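Side-chain contacts in outer envelope protein 64, mitochondrial (Arabidopsis thaliana, PDB 6HPG), which probably acts as a chaperone receptor at the outer mitochondrial membrane, its TPR domain serving Hsp90-dependent delivery of proteins for import: residues A49-C54 and G81-S86; A76-G81 and K108-A113. All coordinates share one frame; numbering follows the deposited sequence.

Contact 1 of 2, residues A49-C54 and G81-S86; sequences AFLELC and GTARES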
ATOM      1  N   ALA A  49       1.347   5.740  -3.342  1.00 18.59           N
ATOM      2  CA  ALA A  49       1.755   6.753  -4.370  1.00 19.37           C
ATOM      3  C   ALA A  49       1.932   6.119  -5.758  1.00 17.91           C
ATOM      4  O   ALA A  49       1.465   6.687  -6.759  1.00 17.70           O
ATOM      5  CB  ALA A  49       3.020   7.494  -3.963  1.00 20.66           C
ATOM      6  N   PHE A  50       2.477   4.889  -5.805  1.00 17.93           N
ATOM      7  CA  PHE A  50       2.648   4.175  -7.077  1.00 20.33           C
ATOM      8  C   PHE A  50       1.336   3.764  -7.754  1.00 21.96           C
ATOM      9  O   PHE A  50       1.206   3.863  -8.983  1.00 20.88           O
ATOM     10  CB  PHE A  50       3.538   2.933  -6.920  1.00 18.55           C
ATOM     11  CG  PHE A  50       5.031   3.205  -6.919  1.00 20.40           C
ATOM     12  CD1 PHE A  50       5.631   4.102  -7.829  1.00 21.22           C
ATOM     13  CD2 PHE A  50       5.863   2.501  -6.044  1.00 20.30           C
ATOM     14  CE1 PHE A  50       7.001   4.285  -7.830  1.00 19.76           C
ATOM     15  CE2 PHE A  50       7.241   2.719  -6.021  1.00 19.67           C
ATOM     16  CZ  PHE A  50       7.805   3.592  -6.916  1.00 20.10           C
ATOM     17  N   LEU A  51       0.383   3.281  -6.964  1.00 20.70           N
ATOM     18  CA  LEU A  51      -0.947   3.014  -7.469  1.00 21.14           C
ATOM     19  C   LEU A  51      -1.549   4.215  -8.215  1.00 25.51           C
ATOM     20  O   LEU A  51      -2.134   4.092  -9.270  1.00 24.22           O
ATOM     21  CB  LEU A  51      -1.864   2.660  -6.314  1.00 21.38           C
ATOM     22  CG  LEU A  51      -1.735   1.249  -5.762  1.00 20.62           C
ATOM     23  CD1 LEU A  51      -2.832   0.988  -4.744  1.00 21.11           C
ATOM     24  CD2 LEU A  51      -1.820   0.233  -6.866  1.00 19.74           C
ATOM     25  N   GLU A  52      -1.375   5.387  -7.660  1.00 24.98           N
ATOM     26  CA  GLU A  52      -1.960   6.565  -8.270  1.00 29.77           C
ATOM     27  C   GLU A  52      -1.302   6.937  -9.619  1.00 27.68           C
ATOM     28  O   GLU A  52      -1.913   7.603 -10.429  1.00 30.12           O
ATOM     29  CB  GLU A  52      -1.865   7.689  -7.279  1.00 26.34           C
ATOM     30  CG  GLU A  52      -2.693   7.452  -6.016  1.00 28.56           C
ATOM     31  CD  GLU A  52      -4.146   7.917  -6.148  1.00 30.36           C
ATOM     32  OE1 GLU A  52      -4.518   8.371  -7.250  1.00 30.71           O
ATOM     33  OE2 GLU A  52      -4.881   7.874  -5.136  1.00 27.96           O
ATOM     34  N   LEU A  53      -0.055   6.501  -9.815  1.00 26.77           N
ATOM     35  CA  LEU A  53       0.717   6.706 -11.038  1.00 26.14           C
ATOM     36  C   LEU A  53       0.528   5.623 -12.075  1.00 26.78           C
ATOM     37  O   LEU A  53       1.085   5.720 -13.156  1.00 26.50           O
ATOM     38  CB  LEU A  53       2.209   6.787 -10.694  1.00 24.94           C
ATOM     39  CG  LEU A  53       2.636   8.085 -10.016  1.00 28.51           C
ATOM     40  CD1 LEU A  53       4.084   7.980  -9.542  1.00 30.51           C
ATOM     41  CD2 LEU A  53       2.448   9.272 -10.953  1.00 28.59           C
ATOM     42  N   CYS A  54      -0.253   4.600 -11.716  1.00 28.65           N
ATOM     43  CA  CYS A  54      -0.383   3.346 -12.439  1.00 24.81           C
ATOM     44  C   CYS A  54       0.913   2.562 -12.498  1.00 24.14           C
ATOM     45  O   CYS A  54       1.089   1.750 -13.414  1.00 19.68           O
ATOM     46  CB  CYS A  54      -0.966   3.565 -13.834  1.00 25.03           C
ATOM     47  SG  CYS A  54      -2.522   4.450 -13.713  1.00 27.46           S
ATOM     48  N   GLY A  81      -3.658  -6.204  -3.555  1.00 22.43           N
ATOM     49  CA  GLY A  81      -4.935  -6.609  -4.133  1.00 25.90           C
ATOM     50  C   GLY A  81      -5.421  -5.734  -5.263  1.00 26.13           C
ATOM     51  O   GLY A  81      -5.831  -6.240  -6.316  1.00 24.33           O
ATOM     52  N   THR A  82      -5.374  -4.425  -5.040  1.00 25.43           N
ATOM     53  CA  THR A  82      -5.803  -3.447  -6.042  1.00 27.83           C
ATOM     54  C   THR A  82      -4.921  -3.496  -7.280  1.00 27.60           C
ATOM     55  O   THR A  82      -5.437  -3.376  -8.377  1.00 27.11           O
ATOM     56  CB  THR A  82      -5.838  -2.023  -5.462  1.00 26.64           C
ATOM     57  OG1 THR A  82      -6.633  -2.036  -4.277  1.00 24.68           O
ATOM     58  CG2 THR A  82      -6.421  -1.012  -6.448  1.00 27.87           C
ATOM     59  N   ALA A  83      -3.607  -3.663  -7.102  1.00 27.94           N
ATOM     60  CA  ALA A  83      -2.661  -3.621  -8.224  1.00 26.49           C
ATOM     61  C   ALA A  83      -2.868  -4.877  -9.052  1.00 29.67           C
ATOM     62  O   ALA A  83      -2.818  -4.846 -10.285  1.00 29.52           O
ATOM     63  CB  ALA A  83      -1.200  -3.523  -7.749  1.00 21.78           C
ATOM     64  N   ARG A  84      -3.083  -5.993  -8.363  1.00 28.37           N
ATOM     65  CA  ARG A  84      -3.390  -7.225  -9.024  1.00 24.94           C
ATOM     66  C   ARG A  84      -4.701  -7.162  -9.808  1.00 26.13           C
ATOM     67  O   ARG A  84      -4.725  -7.551 -10.960  1.00 29.49           O
ATOM     68  CB  ARG A  84      -3.411  -8.361  -8.028  1.00 26.80           C
ATOM     69  CG  ARG A  84      -2.016  -8.765  -7.660  1.00 28.04           C
ATOM     70  CD  ARG A  84      -2.064  -9.651  -6.442  1.00 28.58           C
ATOM     71  NE  ARG A  84      -0.742 -10.173  -6.163  1.00 25.40           N
ATOM     72  CZ  ARG A  84      -0.487 -11.078  -5.219  1.00 30.70           C
ATOM     73  NH1 ARG A  84      -1.460 -11.565  -4.420  1.00 30.22           N
ATOM     74  NH2 ARG A  84       0.758 -11.495  -5.072  1.00 27.21           N
ATOM     75  N   GLU A  85      -5.765  -6.660  -9.205  1.00 20.55           N
ATOM     76  CA  GLU A  85      -7.038  -6.543  -9.923  1.00 24.69           C
ATOM     77  C   GLU A  85      -6.902  -5.631 -11.163  1.00 26.44           C
ATOM     78  O   GLU A  85      -7.547  -5.876 -12.195  1.00 28.71           O
ATOM     79  CB  GLU A  85      -8.111  -6.033  -9.003  1.00 25.47           C
ATOM     80  CG  GLU A  85      -9.439  -5.872  -9.679  1.00 27.79           C
ATOM     81  CD  GLU A  85     -10.508  -5.430  -8.730  1.00 34.17           C
ATOM     82  OE1 GLU A  85     -11.693  -5.457  -9.139  1.00 47.01           O
ATOM     83  OE2 GLU A  85     -10.187  -5.056  -7.574  1.00 40.26           O
ATOM     84  N   SER A  86      -6.061  -4.601 -11.039  1.00 28.28           N
ATOM     85  CA  SER A  86      -5.717  -3.708 -12.147  1.00 26.71           C
ATOM     86  C   SER A  86      -4.950  -4.440 -13.231  1.00 24.79           C
ATOM     87  O   SER A  86      -5.149  -4.159 -14.414  1.00 24.42           O
ATOM     88  CB  SER A  86      -4.883  -2.528 -11.668  1.00 25.90           C
ATOM     89  OG  SER A  86      -5.664  -1.651 -10.888  1.00 32.92           O
TER

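Contact 2 of 2, residues A76-G81 and K108-A113; sequences AYLRRG and KTAKVA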
ATOM      1  N   ALA A  76      -1.209  -3.190   3.100  1.00 15.79           N
ATOM      2  CA  ALA A  76      -0.366  -3.907   2.150  1.00 16.46           C
ATOM      3  C   ALA A  76      -1.139  -4.934   1.311  1.00 17.18           C
ATOM      4  O   ALA A  76      -0.904  -5.080   0.101  1.00 15.74           O
ATOM      5  CB  ALA A  76       0.836  -4.533   2.884  1.00 13.51           C
ATOM      6  N   TYR A  77      -2.084  -5.634   1.952  1.00 18.67           N
ATOM      7  CA  TYR A  77      -2.949  -6.570   1.286  1.00 17.99           C
ATOM      8  C   TYR A  77      -3.990  -5.879   0.367  1.00 20.48           C
ATOM      9  O   TYR A  77      -4.184  -6.283  -0.802  1.00 17.17           O
ATOM     10  CB  TYR A  77      -3.592  -7.546   2.297  1.00 17.99           C
ATOM     11  CG  TYR A  77      -2.558  -8.337   3.013  1.00 19.59           C
ATOM     12  CD1 TYR A  77      -1.879  -9.407   2.385  1.00 24.33           C
ATOM     13  CD2 TYR A  77      -2.181  -7.998   4.272  1.00 22.21           C
ATOM     14  CE1 TYR A  77      -0.854 -10.090   3.034  1.00 21.78           C
ATOM     15  CE2 TYR A  77      -1.158  -8.670   4.922  1.00 21.90           C
ATOM     16  CZ  TYR A  77      -0.504  -9.717   4.310  1.00 22.96           C
ATOM     17  OH  TYR A  77       0.493 -10.353   5.012  1.00 23.52           O
ATOM     18  N   LEU A  78      -4.660  -4.855   0.907  1.00 20.08           N
ATOM     19  CA  LEU A  78      -5.621  -4.038   0.140  1.00 18.41           C
ATOM     20  C   LEU A  78      -5.010  -3.461  -1.120  1.00 17.62           C
ATOM     21  O   LEU A  78      -5.576  -3.577  -2.196  1.00 15.66           O
ATOM     22  CB  LEU A  78      -6.123  -2.895   0.994  1.00 18.36           C
ATOM     23  CG  LEU A  78      -6.951  -3.303   2.235  1.00 21.13           C
ATOM     24  CD1 LEU A  78      -7.482  -2.065   2.938  1.00 21.76           C
ATOM     25  CD2 LEU A  78      -8.119  -4.170   1.856  1.00 19.35           C
ATOM     26  N   ARG A  79      -3.836  -2.844  -0.965  1.00 21.10           N
ATOM     27  CA  ARG A  79      -3.074  -2.248  -2.081  1.00 23.58           C
ATOM     28  C   ARG A  79      -2.468  -3.251  -3.085  1.00 26.50           C
ATOM     29  O   ARG A  79      -2.569  -3.017  -4.311  1.00 23.34           O
ATOM     30  CB  ARG A  79      -1.997  -1.286  -1.567  1.00 24.45           C
ATOM     31  CG  ARG A  79      -2.609   0.001  -0.968  1.00 28.20           C
ATOM     32  CD  ARG A  79      -1.596   0.955  -0.335  1.00 26.03           C
ATOM     33  NE  ARG A  79      -2.344   2.062   0.225  1.00 21.82           N
ATOM     34  CZ  ARG A  79      -2.105   2.668   1.370  1.00 18.73           C
ATOM     35  NH1 ARG A  79      -1.063   2.350   2.131  1.00 17.86           N
ATOM     36  NH2 ARG A  79      -2.923   3.622   1.742  1.00 20.69           N
ATOM     37  N   ARG A  80      -1.864  -4.349  -2.607  1.00 21.78           N
ATOM     38  CA  ARG A  80      -1.383  -5.371  -3.534  1.00 20.94           C
ATOM     39  C   ARG A  80      -2.569  -5.979  -4.290  1.00 27.89           C
ATOM     40  O   ARG A  80      -2.496  -6.203  -5.513  1.00 24.12           O
ATOM     41  CB  ARG A  80      -0.576  -6.462  -2.842  1.00 21.91           C
ATOM     42  CG  ARG A  80       0.320  -7.192  -3.831  1.00 23.30           C
ATOM     43  CD  ARG A  80       1.308  -8.146  -3.216  1.00 21.69           C
ATOM     44  NE  ARG A  80       0.649  -9.283  -2.577  1.00 22.14           N
ATOM     45  CZ  ARG A  80       1.297 -10.239  -1.918  1.00 21.95           C
ATOM     46  NH1 ARG A  80       0.620 -11.223  -1.363  1.00 16.86           N
ATOM     47  NH2 ARG A  80       2.630 -10.237  -1.844  1.00 24.49           N
ATOM     48  N   GLY A  81      -3.658  -6.204  -3.555  1.00 22.43           N
ATOM     49  CA  GLY A  81      -4.935  -6.609  -4.133  1.00 25.90           C
ATOM     50  C   GLY A  81      -5.421  -5.734  -5.263  1.00 26.13           C
ATOM     51  O   GLY A  81      -5.831  -6.240  -6.316  1.00 24.33           O
ATOM     52  N   LYS A 108     -14.138  -2.419   4.859  1.00 25.32           N
ATOM     53  CA  LYS A 108     -15.143  -2.175   3.840  1.00 36.13           C
ATOM     54  C   LYS A 108     -14.566  -2.353   2.429  1.00 33.00           C
ATOM     55  O   LYS A 108     -15.282  -2.786   1.539  1.00 35.22           O
ATOM     56  CB  LYS A 108     -15.795  -0.796   4.017  1.00 43.71           C
ATOM     57  CG  LYS A 108     -17.319  -0.831   4.193  1.00 64.17           C
ATOM     58  CD  LYS A 108     -18.086  -1.176   2.904  1.00 75.59           C
ATOM     59  CE  LYS A 108     -18.779  -2.538   2.965  1.00 78.92           C
ATOM     60  NZ  LYS A 108     -19.172  -3.034   1.611  1.00 80.29           N
ATOM     61  N   THR A 109     -13.272  -2.084   2.243  1.00 25.24           N
ATOM     62  CA  THR A 109     -12.697  -2.040   0.923  1.00 23.84           C
ATOM     63  C   THR A 109     -12.510  -3.392   0.403  1.00 25.04           C
ATOM     64  O   THR A 109     -12.742  -3.624  -0.777  1.00 30.62           O
ATOM     65  CB  THR A 109     -11.350  -1.314   0.924  1.00 27.87           C
ATOM     66  OG1 THR A 109     -11.632   0.084   0.986  1.00 32.02           O
ATOM     67  CG2 THR A 109     -10.476  -1.607  -0.330  1.00 26.12           C
ATOM     68  N   ALA A 110     -12.030  -4.289   1.260  1.00 26.28           N
ATOM     69  CA  ALA A 110     -11.948  -5.706   0.912  1.00 22.48           C
ATOM     70  C   ALA A 110     -13.320  -6.347   0.594  1.00 23.73           C
ATOM     71  O   ALA A 110     -13.411  -7.128  -0.329  1.00 28.75           O
ATOM     72  CB  ALA A 110     -11.236  -6.464   2.020  1.00 24.67           C
ATOM     73  N   LYS A 111     -14.364  -6.033   1.352  1.00 24.62           N
ATOM     74  CA  LYS A 111     -15.717  -6.595   1.083  1.00 29.14           C
ATOM     75  C   LYS A 111     -16.320  -6.129  -0.242  1.00 27.00           C
ATOM     76  O   LYS A 111     -16.874  -6.937  -0.967  1.00 34.63           O
ATOM     77  CB  LYS A 111     -16.681  -6.304   2.233  1.00 30.77           C
ATOM     78  CG  LYS A 111     -16.319  -7.091   3.472  1.00 36.91           C
ATOM     79  CD  LYS A 111     -17.387  -7.076   4.562  1.00 44.76           C
ATOM     80  CE  LYS A 111     -17.099  -6.058   5.651  1.00 52.72           C
ATOM     81  NZ  LYS A 111     -17.822  -6.429   6.899  1.00 62.44           N
ATOM     82  N   VAL A 112     -16.198  -4.838  -0.560  1.00 27.46           N
ATOM     83  CA  VAL A 112     -16.620  -4.303  -1.864  1.00 26.69           C
ATOM     84  C   VAL A 112     -15.840  -5.023  -2.952  1.00 26.91           C
ATOM     85  O   VAL A 112     -16.438  -5.495  -3.916  1.00 26.20           O
ATOM     86  CB  VAL A 112     -16.446  -2.744  -1.965  1.00 32.61           C
ATOM     87  CG1 VAL A 112     -16.604  -2.220  -3.394  1.00 29.86           C
ATOM     88  CG2 VAL A 112     -17.428  -2.022  -1.058  1.00 28.40           C
ATOM     89  N   ALA A 113     -14.521  -5.158  -2.772  1.00 28.90           N
ATOM     90  CA  ALA A 113     -13.674  -5.819  -3.770  1.00 30.77           C
ATOM     91  C   ALA A 113     -14.031  -7.290  -4.008  1.00 28.30           C
ATOM     92  O   ALA A 113     -13.976  -7.739  -5.135  1.00 22.79           O
ATOM     93  CB  ALA A 113     -12.201  -5.741  -3.380  1.00 37.28           C
TER

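Contact 1 of 2, residues A49-C54 and G81-S86
T82 turns its hydroxyl back on its own helix: OG1 gives a hydrogen bond to the carbonyl oxygen of L78, one turn earlier, and the polar end of the residue is thereby settled within helix 74-86. What T82 offers to L51 is hydrocarbon. This is packing in a tetratricopeptide repeat (TPR) array, where residues 49-54 of TPR 2 and 81-86 of TPR 3 come from helices of successive repeats. L51 supplies the entire reach from its side. CG stands beside the backbone N (chi1 -78°), and the extended second torsion then sends the two methyls out as a fork toward helix 74-86. One prong, CD1, lies 4.3 Å from T82 CB; the other, CD2, sits 3.9 Å from A83 CB and 4.2 Å from A83 CA. A long, branched apolar side chain suits this place, since the facing residues are short: alanine presents a single methyl, and threonine its branched CB. The nearest alpha carbons, L51 CA and A83 CA, are 6.9 Å apart, a spacing that the small alanine permits. Besides L51, T82 also touches F97 of helix 90-103 and packs on an apolar side chain of the bound peptide, which places this edge of the contact at the peptide groove. Just beyond L51, helix 40-52 ends in a Schellman motif. C54 takes a positive phi of 63°, and its N bonds to L51 O at 3.1 Å, so the residue that reaches across to helix 74-86 also closes the last turn through its carbonyl.

Contact 2 of 2, residues A76-G81 and K108-A113
L78 meets T109 and A110 through one methyl, and its side chain can be followed outward to see why. CB leaves the helix obliquely to the partner and is still 4.7 Å from T109 CG2. CG, held beside the backbone N by a chi1 of -65°, is at a similar distance from that methyl. Of the two methyls, CD1 stays 4.5 Å from T109 CG2, while CD2 closes the distance: it reaches A110 CB at 3.9 Å, lies 4.0 Å from A110 N, and touches T109 CG2 at 4.1 Å. The contact joins helix 74-86, in the third TPR, to helix 108-118, the last helix of the chain, which packs against the end of the array as the C-terminal helix of TPR domains commonly does. A chi1 of -77° in T109 sets OG1 beside the backbone N and turns the CG2 methyl to L78. A110 suits its place by being small: its CA and that of L78 are 6.6 Å apart. The amide of A110 near CD2 is already provided for, because N107 OD1 accepts its hydrogen at the start of the helix. Further walls come from A100 of helix 90-103, which packs on L78, and from the bound peptide, which brings apolar side chains against L78 and T109, while the neighbouring R79 hydrogen-bonds the peptide backbone through NH2. Since the side chains meet methyl to methyl, the contact rests on shape and probably on the exclusion of water, and the same apolar surface is at hand to receive an apolar residue of the peptide.

How the contacts relate
Helix 74-86 serves both contacts, meeting helix 40-52 in contact 1 and helix 108-118 in contact 2; the segments share G81, and their centres are 11 Å apart. Contact 2 is the more buried, whereas contact 1 is partly buried and lies near the turn that ends helix 40-52. Each relies on one leucine set against an alanine and a threonine, but the direction reverses: the leucine projects onto helix 74-86 in contact 1 and from it in contact 2. The two are continuous, since L51 CD1 packs on R79 CG at 3.9 Å. Both border the bound peptide, and R79, beside L78, adds hydrogen bonds to its backbone.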